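Local atomic coordinates of poly-gamma-glutamate hydrolase (Bacillus phage phiNIT1, PDB entry 3A9L), a protein that hydrolyses the gamma-glutamyl linkages of bacterial poly-gamma-glutamate as a zinc peptidase. Residues 22-27 with 67-72; 62-67 with 87-92. All blocks are in the same frame, centred on the assembly; numbering follows the deposited sequence.

Overall arrangement
Both contacts use strand 62-68, and they share Gln67. Interaction 1 pairs that strand with strand 23-29, one of the two edge strands of the sheet within this chain; interaction 2 lays helix 87-94 against the sheet. Their centres are 13 Å apart and they touch directly: Val27 CG1 lies 3.6 Å from Met92 CE, and Ile25 CG2 lies 3.5 Å from Tyr64 CE2. The zinc, held by His40, Glu45 and His103, is about 12 Å from the side chain of Tyr64 and about as far from Gly68, so neither contact supplies a ligand. Both also reach the second subunit, through strand 23-29 and helix 87-94.

Interaction 1. Residues 22-27 with 67-72; sequences AYNIEV and QGLLPS
Two antiparallel strand ends are joined here by three backbone hydrogen bonds and one between side chains. Asn24 and Gln67 form the hydrogen-bonded pair: Gln67 N points almost straight at Asn24 O (2.9 Å), nearly along its C=O axis, and Asn24 N returns to Gln67 O. Past the non-hydrogen-bonded pair Tyr23-Gly68, Leu69 N reaches Ala22 O at 2.9 Å, well above the carbonyl plane.

The side chains of Asn24 and Gln67 run side by side, pointing the same way, with their amide planes 31° apart. Gln67 NE2 donates to an in-plane lone pair of Asn24 OD1 (2.9 Å), while Gln67 OE1 is taken by Thr49 OG1. A water accepts from Asn24 ND2 (2.8 Å) and, weakly, from Gln67 NE2. Glu26 OE1 bonds to Tyr53 OH. The end of Leu70 lies against Ala22.

The backbone of Gly68 also bonds to Ala41 and Gly43, between zinc ligands His40 and Glu45 in sequence, so strand 62-68 links the edge strand to the metal-site region. Helix 48-59 supplies Thr49 and Tyr53 on the Asn24-Gln67 face, and helix 10-16 meets Tyr23 on the other. Ile25 to Val27 ladder antiparallel with a strand of the second subunit, continuing the sheet.

Interaction 2. Residues 62-67 with 87-92; sequences SLYLFQ and PMAVCM
Strand 62-67 and helix 87-92 run nearly antiparallel, at 159°, with their axes 9.5 Å apart at closest approach. No hydrogen bond links them.

The aromatic contact carries most of the weight. Tyr64 has CG anti to the backbone N (chi1 170°), which sends its ring out from the strand toward the helix. Ala89 sets its methyl over one face of that ring in a CH-pi contact, with CB 3.8 Å from the ring centroid and 27° off the normal. The methyl is displaced toward the rim and comes closest to CZ of Tyr64, at 3.4 Å. Beside it the helix backbone also approaches, Ala89 N lying 3.6 Å from Tyr64 CE2.

The second kind is a methionine-methyl contact, one turn further along the helix. Met92 is bent at both chi2 and chi3, and its methyl CE ends 4.0 Å from Ser62 CB and equally far from Leu63 O.

Polar groups are served from outside the pair. Glu86, just ahead of the helix, takes Tyr64 OH and Ala89 N on OE1 and Met88 N on OE2. Ser62 OG bonds to His96 NE2 and Gln30 N. Met88 and Met92 also pack on Met92 and Met88 of the second subunit, respectively.

The join is therefore apolar between strand and helix, and its polar link is indirect: the Glu86 carboxylate grips the tyrosine hydroxyl and the N-terminal amides of the helix together, fixing the phenol end beside the first turn. Those amides and the hydroxyl would be expected to favour the charged form of Glu86.

Interaction 1. Residues 22-27 with 67-72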
loop_
_atom_site.group_PDB
_atom_site.type_symbol
_atom_site.label_atom_id
_atom_site.label_comp_id
_atom_site.label_asym_id
_atom_site.label_seq_id
_atom_site.Cartn_x
_atom_site.Cartn_y
_atom_site.Cartn_z
ATOM N N ALA A 22 3.379 14.445 8.630
ATOM C CA ALA A 22 2.797 15.305 7.570
ATOM C C ALA A 22 2.210 14.530 6.362
ATOM O O ALA A 22 1.315 15.032 5.658
ATOM C CB ALA A 22 3.811 16.332 7.083
ATOM N N TYR A 23 2.730 13.325 6.092
ATOM C CA TYR A 23 2.270 12.590 4.938
ATOM C C TYR A 23 2.450 11.066 5.135
ATOM O O TYR A 23 3.266 10.635 5.944
ATOM C CB TYR A 23 3.014 13.046 3.661
ATOM C CG TYR A 23 4.406 12.478 3.560
ATOM C CD1 TYR A 23 5.481 13.104 4.207
ATOM C CD2 TYR A 23 4.656 11.301 2.810
ATOM C CE1 TYR A 23 6.792 12.587 4.098
ATOM C CE2 TYR A 23 5.937 10.779 2.730
ATOM C CZ TYR A 23 6.992 11.418 3.365
ATOM O OH TYR A 23 8.253 10.910 3.268
ATOM N N ASN A 24 1.626 10.293 4.425
ATOM C CA ASN A 24 1.854 8.852 4.274
ATOM C C ASN A 24 1.696 8.433 2.790
ATOM O O ASN A 24 1.192 9.207 1.967
ATOM C CB ASN A 24 1.041 8.014 5.298
ATOM C CG ASN A 24 -0.446 7.860 4.958
ATOM O OD1 ASN A 24 -0.880 7.959 3.821
ATOM N ND2 ASN A 24 -1.214 7.547 5.970
ATOM N N ILE A 25 2.180 7.235 2.457
ATOM C CA ILE A 25 1.985 6.667 1.138
ATOM C C ILE A 25 1.325 5.282 1.256
ATOM O O ILE A 25 1.720 4.437 2.099
ATOM C CB ILE A 25 3.321 6.548 0.357
ATOM C CG1 ILE A 25 4.189 7.826 0.513
ATOM C CG2 ILE A 25 3.038 6.267 -1.138
ATOM C CD1 ILE A 25 5.553 7.749 -0.165
ATOM N N GLU A 26 0.349 5.045 0.385
ATOM C CA GLU A 26 -0.423 3.796 0.333
ATOM C C GLU A 26 -0.378 3.224 -1.077
ATOM O O GLU A 26 -0.538 3.959 -2.064
ATOM C CB GLU A 26 -1.891 4.042 0.724
ATOM C CG GLU A 26 -2.131 4.596 2.110
ATOM C CD GLU A 26 -3.577 4.380 2.561
ATOM O OE1 GLU A 26 -4.487 4.279 1.707
ATOM O OE2 GLU A 26 -3.810 4.281 3.771
ATOM N N VAL A 27 -0.187 1.903 -1.197
ATOM C CA VAL A 27 -0.084 1.249 -2.532
ATOM C C VAL A 27 -0.782 -0.112 -2.467
ATOM O O VAL A 27 -0.585 -0.873 -1.535
ATOM C CB VAL A 27 1.393 1.004 -2.952
ATOM C CG1 VAL A 27 1.484 0.408 -4.363
ATOM C CG2 VAL A 27 2.248 2.258 -2.871
ATOM N N GLN A 67 -0.592 10.952 0.499
ATOM C CA GLN A 67 -1.637 11.582 1.333
ATOM C C GLN A 67 -1.069 12.619 2.285
ATOM O O GLN A 67 -0.127 12.308 3.010
ATOM C CB GLN A 67 -2.340 10.509 2.195
ATOM C CG GLN A 67 -3.208 9.478 1.446
ATOM C CD GLN A 67 -4.229 8.811 2.372
ATOM O OE1 GLN A 67 -5.426 9.042 2.248
ATOM N NE2 GLN A 67 -3.753 8.053 3.342
ATOM N N GLY A 68 -1.654 13.830 2.292
ATOM C CA GLY A 68 -1.446 14.785 3.390
ATOM C C GLY A 68 -2.195 14.389 4.655
ATOM O O GLY A 68 -3.350 13.958 4.588
ATOM N N LEU A 69 -1.538 14.539 5.800
ATOM C CA LEU A 69 -2.066 14.118 7.107
ATOM C C LEU A 69 -2.222 15.243 8.110
ATOM O O LEU A 69 -2.709 15.021 9.236
ATOM C CB LEU A 69 -1.151 13.068 7.758
ATOM C CG LEU A 69 -0.794 11.799 6.979
ATOM C CD1 LEU A 69 0.035 10.843 7.835
ATOM C CD2 LEU A 69 -2.054 11.142 6.540
ATOM N N LEU A 70 -1.827 16.442 7.714
ATOM C CA LEU A 70 -1.824 17.547 8.640
ATOM C C LEU A 70 -3.266 17.918 8.887
ATOM O O LEU A 70 -4.111 17.771 8.008
ATOM C CB LEU A 70 -1.019 18.741 8.116
ATOM C CG LEU A 70 0.462 18.425 7.887
ATOM C CD1 LEU A 70 1.013 19.177 6.672
ATOM C CD2 LEU A 70 1.280 18.691 9.134
ATOM N N PRO A 71 -3.571 18.336 10.108
ATOM C CA PRO A 71 -4.934 18.807 10.320
ATOM C C PRO A 71 -5.259 20.070 9.468
ATOM O O PRO A 71 -6.450 20.348 9.168
ATOM C CB PRO A 71 -4.956 19.107 11.828
ATOM C CG PRO A 71 -3.798 18.305 12.403
ATOM C CD PRO A 71 -2.760 18.410 11.330
ATOM N N SER A 72 -4.223 20.819 9.063
ATOM C CA SER A 72 -4.411 22.000 8.188
ATOM C C SER A 72 -3.124 22.362 7.469
ATOM O O SER A 72 -2.018 22.056 7.951
ATOM C CB SER A 72 -4.902 23.220 8.997
ATOM O OG SER A 72 -3.883 23.723 9.878
HETATM O O HOH W 1 -3.951 6.984 5.944
#

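Interaction 2. Residues 62-67 with 87-92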
loop_
_atom_site.group_PDB
_atom_site.type_symbol
_atom_site.label_atom_id
_atom_site.label_comp_id
_atom_site.label_asym_id
_atom_site.label_seq_id
_atom_site.Cartn_x
_atom_site.Cartn_y
_atom_site.Cartn_z
ATOM N N SER A 62 -5.584 -1.322 -9.302
ATOM C CA SER A 62 -4.546 -1.002 -8.324
ATOM C C SER A 62 -4.796 0.431 -7.805
ATOM O O SER A 62 -5.548 1.212 -8.424
ATOM C CB SER A 62 -3.133 -1.086 -8.915
ATOM O OG SER A 62 -2.811 -2.338 -9.489
ATOM N N LEU A 63 -4.179 0.737 -6.665
ATOM C CA LEU A 63 -4.348 1.986 -5.937
ATOM C C LEU A 63 -2.981 2.533 -5.570
ATOM O O LEU A 63 -2.062 1.777 -5.230
ATOM C CB LEU A 63 -5.155 1.725 -4.645
ATOM C CG LEU A 63 -5.306 2.746 -3.507
ATOM C CD1 LEU A 63 -6.606 2.528 -2.703
ATOM C CD2 LEU A 63 -4.087 2.797 -2.570
ATOM N N TYR A 64 -2.849 3.858 -5.631
ATOM C CA TYR A 64 -1.694 4.542 -5.046
ATOM C C TYR A 64 -2.206 5.855 -4.542
ATOM O O TYR A 64 -2.956 6.500 -5.269
ATOM C CB TYR A 64 -0.626 4.815 -6.093
ATOM C CG TYR A 64 0.462 5.738 -5.581
ATOM C CD1 TYR A 64 0.313 7.134 -5.653
ATOM C CD2 TYR A 64 1.619 5.232 -5.032
ATOM C CE1 TYR A 64 1.278 7.965 -5.201
ATOM C CE2 TYR A 64 2.612 6.070 -4.583
ATOM C CZ TYR A 64 2.427 7.423 -4.661
ATOM O OH TYR A 64 3.378 8.270 -4.197
ATOM N N LEU A 65 -1.796 6.250 -3.329
ATOM C CA LEU A 65 -2.176 7.554 -2.738
ATOM C C LEU A 65 -1.030 8.197 -1.987
ATOM O O LEU A 65 -0.519 7.617 -1.027
ATOM C CB LEU A 65 -3.289 7.356 -1.715
ATOM C CG LEU A 65 -4.619 6.767 -2.073
ATOM C CD1 LEU A 65 -5.359 6.576 -0.788
ATOM C CD2 LEU A 65 -5.388 7.722 -3.016
ATOM N N PHE A 66 -0.624 9.390 -2.400
ATOM C CA PHE A 66 0.321 10.191 -1.598
ATOM C C PHE A 66 -0.545 11.142 -0.826
ATOM O O PHE A 66 -1.204 11.996 -1.427
ATOM C CB PHE A 66 1.327 10.957 -2.489
ATOM C CG PHE A 66 2.374 11.714 -1.715
ATOM C CD1 PHE A 66 2.132 13.044 -1.317
ATOM C CD2 PHE A 66 3.610 11.142 -1.411
ATOM C CE1 PHE A 66 3.083 13.759 -0.584
ATOM C CE2 PHE A 66 4.561 11.857 -0.688
ATOM C CZ PHE A 66 4.296 13.173 -0.278
ATOM N N GLN A 67 -0.592 10.952 0.499
ATOM C CA GLN A 67 -1.637 11.582 1.333
ATOM C C GLN A 67 -1.069 12.619 2.285
ATOM O O GLN A 67 -0.127 12.308 3.010
ATOM C CB GLN A 67 -2.340 10.509 2.195
ATOM C CG GLN A 67 -3.208 9.478 1.446
ATOM C CD GLN A 67 -4.229 8.811 2.372
ATOM O OE1 GLN A 67 -5.426 9.042 2.248
ATOM N NE2 GLN A 67 -3.753 8.053 3.342
ATOM N N PRO A 87 9.199 7.965 -5.979
ATOM C CA PRO A 87 9.673 6.812 -6.730
ATOM C C PRO A 87 8.719 5.605 -6.770
ATOM O O PRO A 87 8.682 4.882 -7.767
ATOM C CB PRO A 87 10.998 6.456 -6.027
ATOM C CG PRO A 87 10.922 7.094 -4.724
ATOM C CD PRO A 87 10.215 8.395 -5.012
ATOM N N MET A 88 7.933 5.403 -5.719
ATOM C CA MET A 88 7.058 4.246 -5.729
ATOM C C MET A 88 5.925 4.429 -6.736
ATOM O O MET A 88 5.595 3.483 -7.451
ATOM C CB MET A 88 6.579 3.901 -4.333
ATOM C CG MET A 88 7.676 3.372 -3.466
ATOM S SD MET A 88 6.952 2.612 -2.022
ATOM C CE MET A 88 6.244 4.075 -1.250
ATOM N N ALA A 89 5.371 5.650 -6.790
ATOM C CA ALA A 89 4.413 6.095 -7.794
ATOM C C ALA A 89 4.889 5.823 -9.234
ATOM O O ALA A 89 4.202 5.161 -9.998
ATOM C CB ALA A 89 4.119 7.597 -7.611
ATOM N N VAL A 90 6.080 6.317 -9.561
ATOM C CA VAL A 90 6.710 6.144 -10.863
ATOM C C VAL A 90 6.932 4.672 -11.199
ATOM O O VAL A 90 6.795 4.270 -12.355
ATOM C CB VAL A 90 8.080 6.857 -10.900
ATOM C CG1 VAL A 90 8.741 6.729 -12.254
ATOM C CG2 VAL A 90 7.937 8.331 -10.499
ATOM N N CYS A 91 7.299 3.880 -10.199
ATOM C CA CYS A 91 7.431 2.452 -10.414
ATOM C C CYS A 91 6.027 1.882 -10.718
ATOM O O CYS A 91 5.832 1.191 -11.701
ATOM C CB CYS A 91 8.119 1.796 -9.217
ATOM S SG CYS A 91 8.597 0.095 -9.466
ATOM N N MET A 92 5.041 2.198 -9.894
ATOM C CA MET A 92 3.673 1.723 -10.116
ATOM C C MET A 92 3.141 2.137 -11.489
ATOM O O MET A 92 2.691 1.304 -12.266
ATOM C CB MET A 92 2.740 2.228 -9.006
ATOM C CG MET A 92 2.926 1.501 -7.707
ATOM S SD MET A 92 2.267 -0.183 -7.858
ATOM C CE MET A 92 0.516 0.083 -7.846
#